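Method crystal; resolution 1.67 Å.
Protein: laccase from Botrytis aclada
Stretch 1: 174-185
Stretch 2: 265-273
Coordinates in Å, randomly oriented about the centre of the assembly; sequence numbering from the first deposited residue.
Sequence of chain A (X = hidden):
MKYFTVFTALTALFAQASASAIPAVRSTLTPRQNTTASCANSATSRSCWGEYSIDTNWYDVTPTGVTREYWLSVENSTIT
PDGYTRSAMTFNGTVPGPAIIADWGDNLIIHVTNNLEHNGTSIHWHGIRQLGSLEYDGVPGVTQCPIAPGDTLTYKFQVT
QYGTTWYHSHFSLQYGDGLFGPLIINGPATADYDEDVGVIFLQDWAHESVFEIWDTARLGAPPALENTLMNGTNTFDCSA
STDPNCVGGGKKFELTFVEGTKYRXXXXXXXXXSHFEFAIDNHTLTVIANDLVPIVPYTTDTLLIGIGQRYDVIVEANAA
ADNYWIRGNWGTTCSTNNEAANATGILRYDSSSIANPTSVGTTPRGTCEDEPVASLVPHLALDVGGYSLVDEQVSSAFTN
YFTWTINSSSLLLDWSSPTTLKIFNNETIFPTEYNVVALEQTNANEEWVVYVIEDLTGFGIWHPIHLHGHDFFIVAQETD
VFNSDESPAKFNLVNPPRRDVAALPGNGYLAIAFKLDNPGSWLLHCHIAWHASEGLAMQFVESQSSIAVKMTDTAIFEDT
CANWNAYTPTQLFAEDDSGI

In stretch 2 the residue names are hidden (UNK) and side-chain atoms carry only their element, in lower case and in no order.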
# COMPACT_ATOMS: atom_id res chain seq x y z
N GLN A 174 -12.07 1.20 -5.02
CA GLN A 174 -11.88 2.49 -5.69
C GLN A 174 -10.46 2.76 -6.10
O GLN A 174 -10.25 3.38 -7.09
CB GLN A 174 -12.31 3.65 -4.84
CG GLN A 174 -13.83 3.71 -4.68
CD GLN A 174 -14.31 4.83 -3.75
OE1 GLN A 174 -13.61 5.26 -2.86
NE2 GLN A 174 -15.59 5.28 -3.94
N TYR A 175 -9.49 2.31 -5.32
CA TYR A 175 -8.12 2.65 -5.76
C TYR A 175 -7.75 1.95 -7.05
O TYR A 175 -6.80 2.37 -7.76
CB TYR A 175 -7.04 2.49 -4.65
CG TYR A 175 -6.46 1.11 -4.48
CD1 TYR A 175 -5.48 0.66 -5.30
CD2 TYR A 175 -6.94 0.24 -3.53
CE1 TYR A 175 -4.93 -0.56 -5.19
CE2 TYR A 175 -6.37 -1.06 -3.40
CZ TYR A 175 -5.37 -1.43 -4.23
OH TYR A 175 -4.75 -2.67 -4.20
N GLY A 176 -8.49 0.91 -7.40
CA GLY A 176 -8.34 0.26 -8.70
C GLY A 176 -8.70 1.10 -9.89
O GLY A 176 -8.26 0.83 -11.03
N ASP A 177 -9.52 2.11 -9.63
CA ASP A 177 -9.97 3.01 -10.68
C ASP A 177 -9.16 4.31 -10.66
O ASP A 177 -9.53 5.28 -11.29
CB ASP A 177 -11.45 3.28 -10.55
CG ASP A 177 -12.33 2.20 -11.22
OD1 ASP A 177 -11.78 1.27 -11.87
OD2 ASP A 177 -13.59 2.39 -11.15
N GLY A 178 -8.06 4.31 -9.93
CA GLY A 178 -7.10 5.41 -9.95
C GLY A 178 -7.05 6.27 -8.70
O GLY A 178 -6.33 7.28 -8.71
N LEU A 179 -7.82 5.91 -7.64
CA LEU A 179 -8.00 6.73 -6.46
C LEU A 179 -6.83 6.54 -5.43
O LEU A 179 -6.97 5.96 -4.35
CB LEU A 179 -9.37 6.52 -5.83
CG LEU A 179 -9.83 7.60 -4.89
CD1 LEU A 179 -9.70 9.06 -5.46
CD2 LEU A 179 -11.36 7.34 -4.54
N PHE A 180 -5.67 6.98 -5.87
CA PHE A 180 -4.43 6.92 -5.07
C PHE A 180 -3.47 8.02 -5.49
O PHE A 180 -3.61 8.58 -6.56
CB PHE A 180 -3.75 5.54 -5.25
CG PHE A 180 -3.21 5.31 -6.63
CD1 PHE A 180 -1.92 5.72 -6.95
CD2 PHE A 180 -3.96 4.71 -7.60
CE1 PHE A 180 -1.38 5.55 -8.23
CE2 PHE A 180 -3.40 4.49 -8.89
CZ PHE A 180 -2.14 4.94 -9.20
N GLY A 181 -2.51 8.32 -4.65
CA GLY A 181 -1.48 9.32 -4.95
C GLY A 181 -0.30 9.07 -4.07
O GLY A 181 -0.35 8.20 -3.17
N PRO A 182 0.81 9.75 -4.36
CA PRO A 182 2.01 9.54 -3.59
C PRO A 182 1.99 10.39 -2.32
O PRO A 182 1.53 11.53 -2.33
CB PRO A 182 3.11 10.01 -4.53
CG PRO A 182 2.50 11.05 -5.40
CD PRO A 182 1.00 10.69 -5.48
N LEU A 183 2.54 9.85 -1.23
CA LEU A 183 2.76 10.58 -0.03
C LEU A 183 4.22 10.40 0.35
O LEU A 183 4.62 9.30 0.71
CB LEU A 183 1.86 10.00 1.05
CG LEU A 183 2.03 10.50 2.50
CD1 LEU A 183 2.04 11.97 2.70
CD2 LEU A 183 0.82 9.89 3.34
N ILE A 184 4.99 11.45 0.19
CA ILE A 184 6.45 11.43 0.37
C ILE A 184 6.75 12.27 1.56
O ILE A 184 6.32 13.45 1.62
CB ILE A 184 7.16 11.97 -0.85
CG1 ILE A 184 6.97 10.99 -2.00
CG2 ILE A 184 8.62 12.04 -0.61
CD1 ILE A 184 7.51 11.51 -3.37
N ILE A 185 7.44 11.69 2.53
CA ILE A 185 7.81 12.40 3.74
C ILE A 185 9.35 12.47 3.75
O ILE A 185 10.03 11.47 3.84
CB ILE A 185 7.25 11.76 5.03
CG1 ILE A 185 5.70 11.57 4.90
CG2 ILE A 185 7.61 12.61 6.27
CD1 ILE A 185 5.17 10.38 5.78
N UNK A 265 14.91 6.64 -6.49
CA UNK A 265 13.62 6.24 -7.12
C UNK A 265 12.79 5.61 -6.02
O UNK A 265 13.25 4.78 -5.28
c UNK A 265 14.59 4.34 -10.41
c UNK A 265 14.47 5.60 -9.51
c UNK A 265 13.82 5.18 -8.18
c UNK A 265 15.76 6.41 -9.36
N UNK A 266 11.50 5.91 -6.04
CA UNK A 266 10.63 5.47 -4.94
C UNK A 266 9.57 4.61 -5.57
O UNK A 266 8.70 5.12 -6.24
n UNK A 266 12.18 11.01 -0.80
c UNK A 266 11.10 7.67 -3.69
c UNK A 266 11.43 10.01 -1.25
n UNK A 266 10.93 9.15 -0.39
c UNK A 266 10.06 6.68 -4.24
n UNK A 266 11.22 9.88 -2.56
c UNK A 266 10.39 8.87 -3.17
N UNK A 267 9.72 3.31 -5.39
CA UNK A 267 8.96 2.34 -6.10
C UNK A 267 7.78 1.92 -5.27
O UNK A 267 7.94 1.57 -4.11
c UNK A 267 12.06 0.31 -7.28
c UNK A 267 9.80 1.14 -6.44
c UNK A 267 11.10 1.52 -7.21
c UNK A 267 10.75 2.08 -8.58
N UNK A 268 6.61 1.94 -5.89
CA UNK A 268 5.35 1.50 -5.25
C UNK A 268 4.55 0.64 -6.15
O UNK A 268 4.22 1.04 -7.27
c UNK A 268 5.32 3.78 -4.16
c UNK A 268 3.32 2.10 -3.76
c UNK A 268 4.47 2.65 -4.76
c UNK A 268 4.52 4.85 -3.50
N UNK A 269 4.17 -0.53 -5.66
CA UNK A 269 3.24 -1.39 -6.38
C UNK A 269 1.81 -1.07 -5.86
O UNK A 269 1.51 -1.31 -4.73
o UNK A 269 1.49 -3.51 -7.30
c UNK A 269 2.60 -3.84 -6.80
c UNK A 269 3.61 -2.87 -6.22
n UNK A 269 2.99 -5.16 -6.69
N UNK A 270 1.00 -0.55 -6.74
CA UNK A 270 -0.36 -0.08 -6.40
C UNK A 270 -1.42 -0.73 -7.27
O UNK A 270 -2.54 -0.21 -7.39
c UNK A 270 -0.45 1.47 -6.50
c UNK A 270 0.54 2.09 -5.52
c UNK A 270 -0.29 1.97 -7.96
N UNK A 271 -1.15 -1.93 -7.77
CA UNK A 271 -2.04 -2.60 -8.63
C UNK A 271 -3.16 -3.25 -7.84
O UNK A 271 -3.10 -3.32 -6.59
N UNK A 272 -4.22 -3.62 -8.56
CA UNK A 272 -5.38 -4.35 -8.01
C UNK A 272 -4.94 -5.76 -7.68
O UNK A 272 -5.26 -6.32 -6.65
c UNK A 272 -6.49 -4.39 -9.12
c UNK A 272 -7.07 -3.01 -9.31
c UNK A 272 -7.83 -2.89 -10.65
c UNK A 272 -7.60 -5.40 -8.84
N UNK A 273 -4.18 -6.33 -8.60
CA UNK A 273 -3.69 -7.71 -8.43
C UNK A 273 -2.51 -7.93 -9.31
O UNK A 273 -2.61 -8.58 -10.35
o UNK A 273 -3.31 -10.39 -7.88
o UNK A 273 -5.38 -10.97 -8.23
c UNK A 273 -4.78 -8.71 -8.75
c UNK A 273 -4.46 -10.13 -8.26
O HOH W 1 -4.79 0.30 -8.82
O HOH W 2 11.77 10.42 2.15

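Position 265 carries four side-chain carbons and forks at the second of them, the pattern of leucine. Nothing of stretch 1 lies within its reach, so Leu265 is set by its own atoms and not by this contact.

At position 266 the side chain is long: three carbons, a nitrogen, then a carbon bearing two more nitrogens. Only arginine ends in such a group. CB points toward stretch 1, and the flat terminus lies against an isoleucine, with Ile184 CG2 sitting over one face at 3.5 Å from CZ of Arg266. A methyl group can pack there because the guanidinium directs its hydrogens outward in its own plane, leaving the faces free. The polar rim is served separately: water 2 accepts from Arg266 NH1 at 3.0 Å and donates to Ile185 O at 2.6 Å, while all three nitrogens find hydrogen bonds elsewhere in the structure. The charge is buried, but not stranded.

Position 267 again shows four carbons forked at the second, and again lies far from stretch 1; it is Leu267.

Position 268 also has four carbons, but the fork comes at the first and one arm is two carbons long, which is isoleucine. Ile268 points its CB toward stretch 1, yet makes no contact: its CD1 stops 5.3 Å from Pro182 CA.

Two carbons, the second carrying one oxygen and one nitrogen, occupy position 269: asparagine. Out of reach of stretch 1, Asn269 works locally, its OD1 accepting from the backbone N of position 271 at 3.1 Å with a nearly straight N-H...O angle of 170°, which helps to hold the turn after the strand.

Position 270 has one carbon bearing two others, so it is valine. With CB directed toward stretch 1, Val270 places CG2 over one face of the Phe180 ring, 3.7 Å from Phe180 CZ and 3.9 Å from the ring centroid, in a CH-pi contact. Its backbone O lies at the edge of the Tyr175 ring, 3.3 Å from Tyr175 CE1.

No side-chain atoms exist at position 271, hence Gly271. Its carbonyl faces the tyrosine, with Gly271 O 3.0 Å from Tyr175 OH.

Four carbons forked at the first, with one two-carbon arm, mark position 272 as isoleucine. Ile272 CG1 comes to 3.6 Å from Gly176 CA; a CB on Gly176 would clash with that carbon at 3.0 Å.

Position 273 has two carbons, the second with two oxygens. It is Asp273, beyond contact with stretch 1.

The contact works by spacing. In the strand, alternate positions 266 and 268 face stretch 1, and the arginine makes the reach; past the strand, valine, glycine and isoleucine sit close together and use both side chain and backbone. Water 1 sits between the two backbones, its oxygen 3.1 Å from Tyr175 O and 2.7 Å from Val270 O. The rules to read are these: give a methyl a flat face, leave carbonyls for the ring edge, and use glycine where a neighbour needs the room.

Stretch 2 265-273: LRLINVGID
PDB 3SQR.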